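Local coordinates for protein post-proline cleaving enzyme (Rickettsia typhi, PDB 4HVT) that probably acts as a serine-type oligopeptidase, cutting short peptides on the carboxyl side of proline, at residues T358-F363 / K428-K433; I412-S417 / T422-V427; D251-S256 / S297-V302. All coordinates share one frame; numbering follows the deposited sequence.

Contact 1: residues T358-F363 / K428-K433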
loop_
_atom_site.group_PDB
_atom_site.type_symbol
_atom_site.label_atom_id
_atom_site.label_comp_id
_atom_site.label_asym_id
_atom_site.label_seq_id
_atom_site.Cartn_x
_atom_site.Cartn_y
_atom_site.Cartn_z
ATOM N N THR A 358 -5.091 -20.610 -8.646
ATOM C CA THR A 358 -5.083 -21.887 -7.925
ATOM C C THR A 358 -4.545 -22.960 -8.861
ATOM O O THR A 358 -4.227 -22.695 -10.037
ATOM C CB THR A 358 -6.429 -22.286 -7.356
ATOM O OG1 THR A 358 -7.311 -22.716 -8.429
ATOM C CG2 THR A 358 -7.041 -21.165 -6.553
ATOM N N LYS A 359 -4.446 -24.168 -8.342
ATOM C CA LYS A 359 -3.956 -25.304 -9.153
ATOM C C LYS A 359 -4.660 -25.405 -10.499
ATOM O O LYS A 359 -4.044 -25.741 -11.516
ATOM C CB LYS A 359 -4.158 -26.617 -8.384
ATOM C CG LYS A 359 -3.505 -27.848 -9.020
ATOM C CD LYS A 359 -3.873 -29.123 -8.290
ATOM C CE LYS A 359 -3.046 -29.397 -7.058
ATOM N NZ LYS A 359 -3.376 -30.702 -6.409
ATOM N N ASP A 360 -5.984 -25.201 -10.500
ATOM C CA ASP A 360 -6.757 -25.445 -11.698
ATOM C C ASP A 360 -7.709 -24.294 -12.082
ATOM O O ASP A 360 -8.489 -24.437 -13.000
ATOM C CB ASP A 360 -7.509 -26.759 -11.560
ATOM C CG ASP A 360 -8.511 -26.735 -10.463
ATOM O OD1 ASP A 360 -8.688 -25.707 -9.795
ATOM O OD2 ASP A 360 -9.133 -27.800 -10.252
ATOM N N ARG A 361 -7.586 -23.125 -11.448
ATOM C CA ARG A 361 -8.411 -21.982 -11.830
ATOM C C ARG A 361 -7.614 -20.674 -11.784
ATOM O O ARG A 361 -6.732 -20.505 -10.933
ATOM C CB ARG A 361 -9.615 -21.842 -10.852
ATOM C CG ARG A 361 -10.603 -22.982 -11.014
ATOM C CD ARG A 361 -11.428 -22.844 -12.278
ATOM N NE ARG A 361 -12.489 -23.822 -12.355
ATOM C CZ ARG A 361 -12.330 -25.058 -12.850
ATOM N NH1 ARG A 361 -11.117 -25.501 -13.250
ATOM N NH2 ARG A 361 -13.367 -25.916 -12.917
ATOM N N VAL A 362 -8.012 -19.743 -12.641
ATOM C CA VAL A 362 -7.549 -18.367 -12.585
ATOM C C VAL A 362 -8.754 -17.520 -12.147
ATOM O O VAL A 362 -9.846 -17.690 -12.681
ATOM C CB VAL A 362 -7.143 -17.917 -13.963
ATOM C CG1 VAL A 362 -6.681 -16.476 -13.916
ATOM C CG2 VAL A 362 -6.078 -18.893 -14.523
ATOM N N PHE A 363 -8.553 -16.658 -11.159
ATOM C CA PHE A 363 -9.540 -15.711 -10.695
ATOM C C PHE A 363 -9.189 -14.325 -11.223
ATOM O O PHE A 363 -8.036 -13.867 -11.078
ATOM C CB PHE A 363 -9.473 -15.616 -9.155
ATOM C CG PHE A 363 -10.081 -16.796 -8.447
ATOM C CD1 PHE A 363 -9.517 -18.076 -8.501
ATOM C CD2 PHE A 363 -11.169 -16.605 -7.640
ATOM C CE1 PHE A 363 -10.063 -19.128 -7.789
ATOM C CE2 PHE A 363 -11.734 -17.669 -6.971
ATOM C CZ PHE A 363 -11.196 -18.890 -7.006
ATOM N N LYS A 428 -12.192 -27.746 -3.405
ATOM C CA LYS A 428 -11.694 -28.370 -4.634
ATOM C C LYS A 428 -12.784 -28.639 -5.649
ATOM O O LYS A 428 -12.468 -28.807 -6.827
ATOM C CB LYS A 428 -10.956 -29.680 -4.365
ATOM C CG LYS A 428 -10.282 -29.778 -3.006
ATOM C CD LYS A 428 -9.867 -31.218 -2.720
ATOM C CE LYS A 428 -11.054 -32.140 -2.512
ATOM N NZ LYS A 428 -10.664 -33.558 -2.713
ATOM N N THR A 429 -14.039 -28.674 -5.204
ATOM C CA THR A 429 -15.213 -28.755 -6.069
ATOM C C THR A 429 -15.665 -27.367 -6.588
ATOM O O THR A 429 -16.756 -27.193 -7.132
ATOM C CB THR A 429 -16.382 -29.426 -5.314
ATOM O OG1 THR A 429 -16.696 -28.673 -4.137
ATOM C CG2 THR A 429 -16.001 -30.857 -4.916
ATOM N N HIS A 430 -14.801 -26.365 -6.425
ATOM C CA HIS A 430 -14.986 -25.080 -7.060
ATOM C C HIS A 430 -16.157 -24.252 -6.609
ATOM O O HIS A 430 -16.948 -23.776 -7.405
ATOM C CB HIS A 430 -14.938 -25.219 -8.576
ATOM C CG HIS A 430 -13.719 -25.935 -9.048
ATOM N ND1 HIS A 430 -13.776 -27.100 -9.782
ATOM C CD2 HIS A 430 -12.401 -25.678 -8.852
ATOM C CE1 HIS A 430 -12.549 -27.510 -10.040
ATOM N NE2 HIS A 430 -11.701 -26.661 -9.492
ATOM N N GLU A 431 -16.196 -24.020 -5.307
ATOM C CA GLU A 431 -17.255 -23.223 -4.674
ATOM C C GLU A 431 -16.710 -22.647 -3.373
ATOM O O GLU A 431 -15.689 -23.118 -2.864
ATOM C CB GLU A 431 -18.498 -24.088 -4.415
ATOM C CG GLU A 431 -18.212 -25.356 -3.665
ATOM C CD GLU A 431 -19.353 -26.389 -3.731
ATOM O OE1 GLU A 431 -20.522 -25.990 -3.789
ATOM O OE2 GLU A 431 -19.051 -27.584 -3.735
ATOM N N LEU A 432 -17.342 -21.574 -2.926
ATOM C CA LEU A 432 -17.023 -20.933 -1.694
ATOM C C LEU A 432 -17.830 -21.525 -0.568
ATOM O O LEU A 432 -19.044 -21.745 -0.718
ATOM C CB LEU A 432 -17.323 -19.428 -1.750
ATOM C CG LEU A 432 -16.424 -18.514 -2.611
ATOM C CD1 LEU A 432 -16.954 -17.120 -2.562
ATOM C CD2 LEU A 432 -14.988 -18.593 -2.159
ATOM N N LYS A 433 -17.149 -21.833 0.516
ATOM C CA LYS A 433 -17.773 -22.285 1.776
ATOM C C LYS A 433 -17.343 -21.335 2.874
ATOM O O LYS A 433 -16.138 -21.066 3.039
ATOM C CB LYS A 433 -17.326 -23.700 2.129
#
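Turns on two neighbouring blades of the beta-propeller domain meet here, and Asp360 and Arg361 of one hold the His430 ring of the other. The Asp360 and His430 side chains reach toward each other across the gap. NE2 of His430 donates to Asp360 OD2 at 2.9 Å. This oxygen lies in the plane of the imidazole, at the ring edge. The nitrogen, in turn, sits above the carboxylate plane. A second bond from His430 NE2 to Asp360 OD1 is weak, at 3.2 Å. With chi1 at 64°, Asp360 CG is flanked by its own N and C, and the carboxylate is brought to the ring.

The turn 358-361 leads into strand 362-368 of the sixth blade; residues 428-431 lead into strand 432-436 of the seventh and last. Arg361 lays its guanidinium flat over one face of the His430 ring, with centres 3.8 Å apart and planes 18° apart. Arg361 NH2 is 3.4 Å from His430 ND1, but the angle is poor for a hydrogen bond. The chain of Arg361 bends at chi2 (-74°), and NH1 bonds to Asp360 O at 2.8 Å. That bond helps fix the rotation of the guanidinium. The opposite face of the imidazole has Lys428 O over its centre, 3.4 Å above the plane. The carboxylate would favour a protonated imidazole, while the stacked guanidinium would probably oppose it.

Contact 2: residues I412-S417 / T422-V427. With EDO (1,2-ethanediol), chain G.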
loop_
_atom_site.group_PDB
_atom_site.type_symbol
_atom_site.label_atom_id
_atom_site.label_comp_id
_atom_site.label_asym_id
_atom_site.label_seq_id
_atom_site.Cartn_x
_atom_site.Cartn_y
_atom_site.Cartn_z
ATOM N N ILE A 412 -10.717 -16.639 0.621
ATOM C CA ILE A 412 -11.350 -15.486 -0.034
ATOM C C ILE A 412 -11.904 -14.605 1.082
ATOM O O ILE A 412 -12.464 -15.145 2.038
ATOM C CB ILE A 412 -12.489 -15.955 -0.990
ATOM C CG1 ILE A 412 -11.958 -16.354 -2.416
ATOM C CG2 ILE A 412 -13.499 -14.863 -1.230
ATOM C CD1 ILE A 412 -10.923 -17.371 -2.381
ATOM N N THR A 413 -11.778 -13.285 0.945
ATOM C CA THR A 413 -12.559 -12.391 1.795
ATOM C C THR A 413 -13.591 -11.636 0.968
ATOM O O THR A 413 -13.291 -11.217 -0.172
ATOM C CB THR A 413 -11.692 -11.425 2.602
ATOM O OG1 THR A 413 -10.875 -10.612 1.728
ATOM C CG2 THR A 413 -10.827 -12.206 3.516
ATOM N N ILE A 414 -14.777 -11.395 1.538
ATOM C CA ILE A 414 -15.762 -10.487 0.948
ATOM C C ILE A 414 -16.261 -9.615 2.110
ATOM O O ILE A 414 -16.481 -10.112 3.245
ATOM C CB ILE A 414 -16.948 -11.170 0.237
ATOM C CG1 ILE A 414 -16.508 -12.298 -0.702
ATOM C CG2 ILE A 414 -17.758 -10.189 -0.578
ATOM C CD1 ILE A 414 -17.589 -13.182 -1.249
ATOM N N GLU A 415 -16.434 -8.339 1.822
ATOM C CA GLU A 415 -16.834 -7.341 2.813
ATOM C C GLU A 415 -17.474 -6.159 2.100
ATOM O O GLU A 415 -17.490 -6.079 0.847
ATOM C CB GLU A 415 -15.612 -6.809 3.568
ATOM C CG GLU A 415 -14.675 -5.932 2.720
ATOM C CD GLU A 415 -13.330 -5.838 3.368
ATOM O OE1 GLU A 415 -13.024 -4.836 4.051
ATOM O OE2 GLU A 415 -12.532 -6.811 3.235
ATOM N N ASN A 416 -18.000 -5.222 2.910
ATOM C CA ASN A 416 -18.291 -3.898 2.396
ATOM C C ASN A 416 -18.052 -2.908 3.516
ATOM O O ASN A 416 -17.594 -3.247 4.574
ATOM C CB ASN A 416 -19.693 -3.809 1.710
ATOM C CG ASN A 416 -20.863 -3.740 2.682
ATOM O OD1 ASN A 416 -20.688 -3.308 3.814
ATOM N ND2 ASN A 416 -22.081 -4.144 2.231
ATOM N N SER A 417 -18.231 -1.636 3.251
ATOM C CA SER A 417 -17.780 -0.645 4.217
ATOM C C SER A 417 -18.449 -0.790 5.589
ATOM O O SER A 417 -17.873 -0.348 6.580
ATOM C CB SER A 417 -18.006 0.750 3.654
ATOM O OG SER A 417 -17.464 1.772 4.491
ATOM N N THR A 422 -16.162 -11.538 5.779
ATOM C CA THR A 422 -16.304 -12.978 5.966
ATOM C C THR A 422 -15.169 -13.653 5.217
ATOM O O THR A 422 -14.791 -13.221 4.103
ATOM C CB THR A 422 -17.640 -13.492 5.430
ATOM O OG1 THR A 422 -18.728 -12.931 6.177
ATOM C CG2 THR A 422 -17.759 -15.042 5.538
ATOM N N ILE A 423 -14.603 -14.701 5.818
ATOM C CA ILE A 423 -13.537 -15.501 5.128
ATOM C C ILE A 423 -14.179 -16.781 4.643
ATOM O O ILE A 423 -14.905 -17.476 5.402
ATOM C CB ILE A 423 -12.374 -15.878 6.047
ATOM C CG1 ILE A 423 -11.848 -14.639 6.803
ATOM C CG2 ILE A 423 -11.239 -16.564 5.244
ATOM C CD1 ILE A 423 -10.669 -14.925 7.717
ATOM N N TYR A 424 -13.960 -17.082 3.359
ATOM C CA TYR A 424 -14.462 -18.252 2.722
ATOM C C TYR A 424 -13.342 -19.150 2.239
ATOM O O TYR A 424 -12.302 -18.636 1.833
ATOM C CB TYR A 424 -15.334 -17.895 1.534
ATOM C CG TYR A 424 -16.428 -16.923 1.758
ATOM C CD1 TYR A 424 -16.179 -15.558 1.828
ATOM C CD2 TYR A 424 -17.762 -17.351 1.862
ATOM C CE1 TYR A 424 -17.221 -14.664 1.993
ATOM C CE2 TYR A 424 -18.764 -16.466 2.031
ATOM C CZ TYR A 424 -18.502 -15.128 2.133
ATOM O OH TYR A 424 -19.560 -14.216 2.314
ATOM N N LEU A 425 -13.546 -20.470 2.325
ATOM C CA LEU A 425 -12.649 -21.431 1.780
ATOM C C LEU A 425 -13.128 -21.769 0.383
ATOM O O LEU A 425 -14.269 -22.172 0.169
ATOM C CB LEU A 425 -12.630 -22.692 2.602
ATOM C CG LEU A 425 -11.711 -23.838 2.166
ATOM C CD1 LEU A 425 -10.234 -23.431 2.294
ATOM C CD2 LEU A 425 -12.010 -25.065 3.019
ATOM N N TRP A 426 -12.240 -21.628 -0.587
ATOM C CA TRP A 426 -12.503 -22.160 -1.916
ATOM C C TRP A 426 -12.090 -23.610 -1.916
ATOM O O TRP A 426 -10.926 -23.927 -1.761
ATOM C CB TRP A 426 -11.692 -21.361 -2.956
ATOM C CG TRP A 426 -11.818 -21.831 -4.392
ATOM C CD1 TRP A 426 -10.882 -22.590 -5.077
ATOM C CD2 TRP A 426 -12.866 -21.548 -5.332
ATOM N NE1 TRP A 426 -11.297 -22.783 -6.384
ATOM C CE2 TRP A 426 -12.511 -22.187 -6.564
ATOM C CE3 TRP A 426 -14.084 -20.858 -5.257
ATOM C CZ2 TRP A 426 -13.298 -22.079 -7.720
ATOM C CZ3 TRP A 426 -14.871 -20.768 -6.385
ATOM C CH2 TRP A 426 -14.472 -21.386 -7.619
ATOM N N VAL A 427 -13.059 -24.481 -2.133
ATOM C CA VAL A 427 -12.856 -25.918 -2.040
ATOM C C VAL A 427 -12.627 -26.508 -3.415
ATOM O O VAL A 427 -12.805 -25.858 -4.462
ATOM C CB VAL A 427 -13.990 -26.633 -1.278
ATOM C CG1 VAL A 427 -14.002 -26.115 0.151
ATOM C CG2 VAL A 427 -15.311 -26.403 -1.943
HETATM C C1 EDO G . -8.777 -8.591 5.079
HETATM O O1 EDO G . -7.714 -7.940 4.393
HETATM C C2 EDO G . -10.080 -7.822 4.958
HETATM O O2 EDO G . -10.066 -7.028 3.783
#
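This is a buried antiparallel beta pairing between the two central strands of the last propeller blade, with Ile412 facing Tyr424. These residues form a hydrogen-bonded pair. Ile412 N donates a hydrogen bond to Tyr424 O at 2.8 Å, and Tyr424 N donates one to Ile412 O, also at 2.8 Å. Ile414 and Thr422 form the next such pair, with Ile414 N to Thr422 O at 3.1 Å. Between them, Thr413 and Ile423 make a non-hydrogen-bonded pair. The strand directions are 145° apart, so the hairpin is clearly twisted.

On one face stand Ile412, Ile414, Thr422 and Tyr424. Tyr424 CG lies beside its backbone N (chi1 -52°), and the ring reaches across to the partner strand. Ile412 CG2 touches the ring at CD1, and Ile414 CD1 approaches CE1 to 3.6 Å; both isoleucines run roughly perpendicular to the tyrosine side chain. Thr422 CG2 sits over one face of the ring, toward the rim. Ile412 CD1 meets Trp426 CB at 4.1 Å, the two side chains running alongside each other.

In the blade, this hairpin is flanked by strand 398-402 beyond 410-415 and by strand 432-436 beyond 422-426. Leu432 packs on both Ile412 and Tyr424. Thr422 OG1 is hydrogen-bonded to Tyr394 OH. Near the end of the first strand, the contact approaches the alpha/beta-hydrolase part of the chain. There Glu415 OE1 accepts from the backbone N of Phe496. Glu415 OE2 accepts a short hydrogen bond, 2.5 Å, from O2 of an ethanediol. That molecule is probably from the crystallisation liquor.

Contact 3: residues D251-S256 / S297-V302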
loop_
_atom_site.group_PDB
_atom_site.type_symbol
_atom_site.label_atom_id
_atom_site.label_comp_id
_atom_site.label_asym_id
_atom_site.label_seq_id
_atom_site.Cartn_x
_atom_site.Cartn_y
_atom_site.Cartn_z
ATOM N N ASP A 251 6.430 -21.899 -9.354
ATOM C CA ASP A 251 7.488 -22.872 -9.168
ATOM C C ASP A 251 7.019 -24.267 -9.630
ATOM O O ASP A 251 7.815 -25.091 -9.987
ATOM C CB ASP A 251 7.914 -22.992 -7.720
ATOM C CG ASP A 251 8.840 -21.877 -7.263
ATOM O OD1 ASP A 251 9.765 -21.543 -8.017
ATOM O OD2 ASP A 251 8.685 -21.377 -6.134
ATOM N N THR A 252 5.702 -24.541 -9.564
ATOM C CA THR A 252 5.256 -25.874 -9.966
ATOM C C THR A 252 5.372 -26.097 -11.470
ATOM O O THR A 252 5.293 -27.255 -11.935
ATOM C CB THR A 252 3.784 -26.195 -9.588
ATOM O OG1 THR A 252 2.919 -25.259 -10.243
ATOM C CG2 THR A 252 3.570 -26.113 -8.096
ATOM N N ILE A 253 5.524 -25.025 -12.224
ATOM C CA ILE A 253 5.715 -25.069 -13.661
ATOM C C ILE A 253 7.188 -24.839 -14.000
ATOM O O ILE A 253 7.740 -25.568 -14.831
ATOM C CB ILE A 253 4.831 -24.002 -14.302
ATOM C CG1 ILE A 253 3.380 -24.107 -13.750
ATOM C CG2 ILE A 253 4.878 -24.090 -15.810
ATOM C CD1 ILE A 253 2.614 -25.346 -14.159
ATOM N N SER A 254 7.774 -23.784 -13.426
ATOM C CA SER A 254 9.211 -23.542 -13.577
ATOM C C SER A 254 9.754 -22.867 -12.341
ATOM O O SER A 254 9.222 -21.853 -11.899
ATOM C CB SER A 254 9.532 -22.645 -14.756
ATOM O OG SER A 254 10.946 -22.363 -14.848
ATOM N N SER A 255 10.873 -23.382 -11.852
ATOM C CA SER A 255 11.612 -22.709 -10.776
ATOM C C SER A 255 12.853 -21.959 -11.314
ATOM O O SER A 255 13.579 -21.305 -10.570
ATOM C CB SER A 255 11.943 -23.740 -9.675
ATOM O OG SER A 255 12.688 -24.859 -10.186
ATOM N N SER A 256 13.085 -22.025 -12.602
ATOM C CA SER A 256 14.272 -21.520 -13.189
ATOM C C SER A 256 14.069 -20.290 -14.087
ATOM O O SER A 256 15.038 -19.769 -14.678
ATOM C CB SER A 256 14.899 -22.626 -14.019
ATOM O OG SER A 256 14.028 -23.188 -15.011
ATOM N N SER A 297 0.405 -15.539 -13.637
ATOM C CA SER A 297 0.574 -16.653 -14.605
ATOM C C SER A 297 -0.356 -17.799 -14.238
ATOM O O SER A 297 -0.885 -17.875 -13.158
ATOM C CB SER A 297 1.978 -17.161 -14.580
ATOM O OG SER A 297 2.312 -17.743 -13.339
ATOM N N PHE A 298 -0.466 -18.718 -15.194
ATOM C CA PHE A 298 -1.164 -19.964 -15.032
ATOM C C PHE A 298 -0.529 -20.921 -16.027
ATOM O O PHE A 298 -0.502 -20.641 -17.237
ATOM C CB PHE A 298 -2.629 -19.819 -15.348
ATOM C CG PHE A 298 -3.433 -21.076 -15.084
ATOM C CD1 PHE A 298 -3.526 -21.588 -13.804
ATOM C CD2 PHE A 298 -4.035 -21.779 -16.133
ATOM C CE1 PHE A 298 -4.265 -22.753 -13.569
ATOM C CE2 PHE A 298 -4.765 -22.949 -15.901
ATOM C CZ PHE A 298 -4.895 -23.419 -14.618
ATOM N N LYS A 299 -0.060 -22.060 -15.539
ATOM C CA LYS A 299 0.704 -22.981 -16.377
ATOM C C LYS A 299 1.815 -22.165 -17.061
ATOM O O LYS A 299 2.461 -21.373 -16.413
ATOM C CB LYS A 299 -0.199 -23.771 -17.355
ATOM C CG LYS A 299 -1.416 -24.370 -16.696
ATOM C CD LYS A 299 -1.106 -25.348 -15.686
ATOM C CE LYS A 299 -2.250 -26.413 -15.655
ATOM N NZ LYS A 299 -1.874 -27.392 -14.629
ATOM N N GLU A 300 2.000 -22.333 -18.355
ATOM C CA GLU A 300 3.071 -21.622 -19.084
ATOM C C GLU A 300 2.616 -20.276 -19.679
ATOM O O GLU A 300 3.348 -19.676 -20.445
ATOM C CB GLU A 300 3.612 -22.546 -20.205
ATOM C CG GLU A 300 4.357 -23.736 -19.619
ATOM C CD GLU A 300 4.993 -24.649 -20.632
ATOM O OE1 GLU A 300 5.076 -24.267 -21.818
ATOM O OE2 GLU A 300 5.403 -25.798 -20.237
ATOM N N TYR A 301 1.462 -19.748 -19.264
ATOM C CA TYR A 301 0.918 -18.499 -19.789
ATOM C C TYR A 301 1.076 -17.363 -18.766
ATOM O O TYR A 301 0.978 -17.650 -17.566
ATOM C CB TYR A 301 -0.562 -18.675 -20.149
ATOM C CG TYR A 301 -0.716 -19.570 -21.350
ATOM C CD1 TYR A 301 -0.564 -20.946 -21.232
ATOM C CD2 TYR A 301 -0.899 -19.037 -22.610
ATOM C CE1 TYR A 301 -0.618 -21.768 -22.322
ATOM C CE2 TYR A 301 -0.973 -19.862 -23.705
ATOM C CZ TYR A 301 -0.803 -21.218 -23.558
ATOM O OH TYR A 301 -0.819 -22.052 -24.648
ATOM N N VAL A 302 1.241 -16.129 -19.215
ATOM C CA VAL A 302 1.430 -14.965 -18.396
ATOM C C VAL A 302 0.400 -13.918 -18.754
ATOM O O VAL A 302 -0.058 -13.873 -19.886
ATOM C CB VAL A 302 2.867 -14.382 -18.534
ATOM C CG1 VAL A 302 3.891 -15.277 -17.847
ATOM C CG2 VAL A 302 3.211 -14.226 -19.973
#
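From CB outward, Ile253 leans on the backbone of Lys299. The bond from CA to CB heads toward 297-302, and CB lies 4.1 Å from Lys299 O. The side chain then divides. The CG2 branch stands anti to the backbone N of Ile253 and lies 3.7 Å from Lys299 O. The same methyl meets Glu300 CG at 3.9 Å. The other branch begins at CG1, which lies 3.9 Å from Lys299 CA. At its tip, CD1 comes within 3.8 Å of Lys299 CA and touches Lys299 CD at 4.0 Å. Both branches rest on Lys299, CG2 nearer its carbonyl and CD1 nearer its CA, and the contact is made by van der Waals packing.

Lys299 belongs to a type II' beta turn from Phe298 to Tyr301, the tight link of a beta hairpin in the fifth propeller blade. Lys299 and Glu300 fill its two central positions. Phe298 N bonds to Tyr301 O, and Tyr301 N to Phe298 O, both at 3.0 Å, closing the hairpin. Ile253 itself lies in the loop between strands 242-247 and 257-263 of the preceding blade. Just after it, Ser254 OG accepts from Ser256 N, forming an ST turn.

The bond from Lys299 CA to CB leads away from 251-256, and the lysine chain runs transverse to the isoleucine. Bends at chi2 (-63°) and chi3 lead its CD back to the isoleucine tip. Lys299 CG also rests over a face of the Phe298 ring, toward the rim. Glu300 uses its CG here, while its carboxylate OE1 is hydrogen-bonded to His326 NE2. Glu405, from a loop of the last blade, bonds to Lys299 N and touches the Ile253 side chain.

In the fold
Read from the N terminus, contact 3 closes first. It bridges 40 residues and ties a loop of the fourth blade to the hairpin turn of the fifth. Contact 1 opens later, in the sixth blade, and closes in the seventh, across 64 residues. Contact 2 is nested inside that loop. It is a local hairpin, with four residues between its segments, in the seventh blade. No contacts cross. Contacts 1 and 2 touch where the Phe363 ring packs against Trp426, and strand 432-436 lies beside 422-426. Contacts 1 and 3 also touch, through Val362 and Phe298. Contacts 2 and 3 do not touch; their centres are about 27 Å apart.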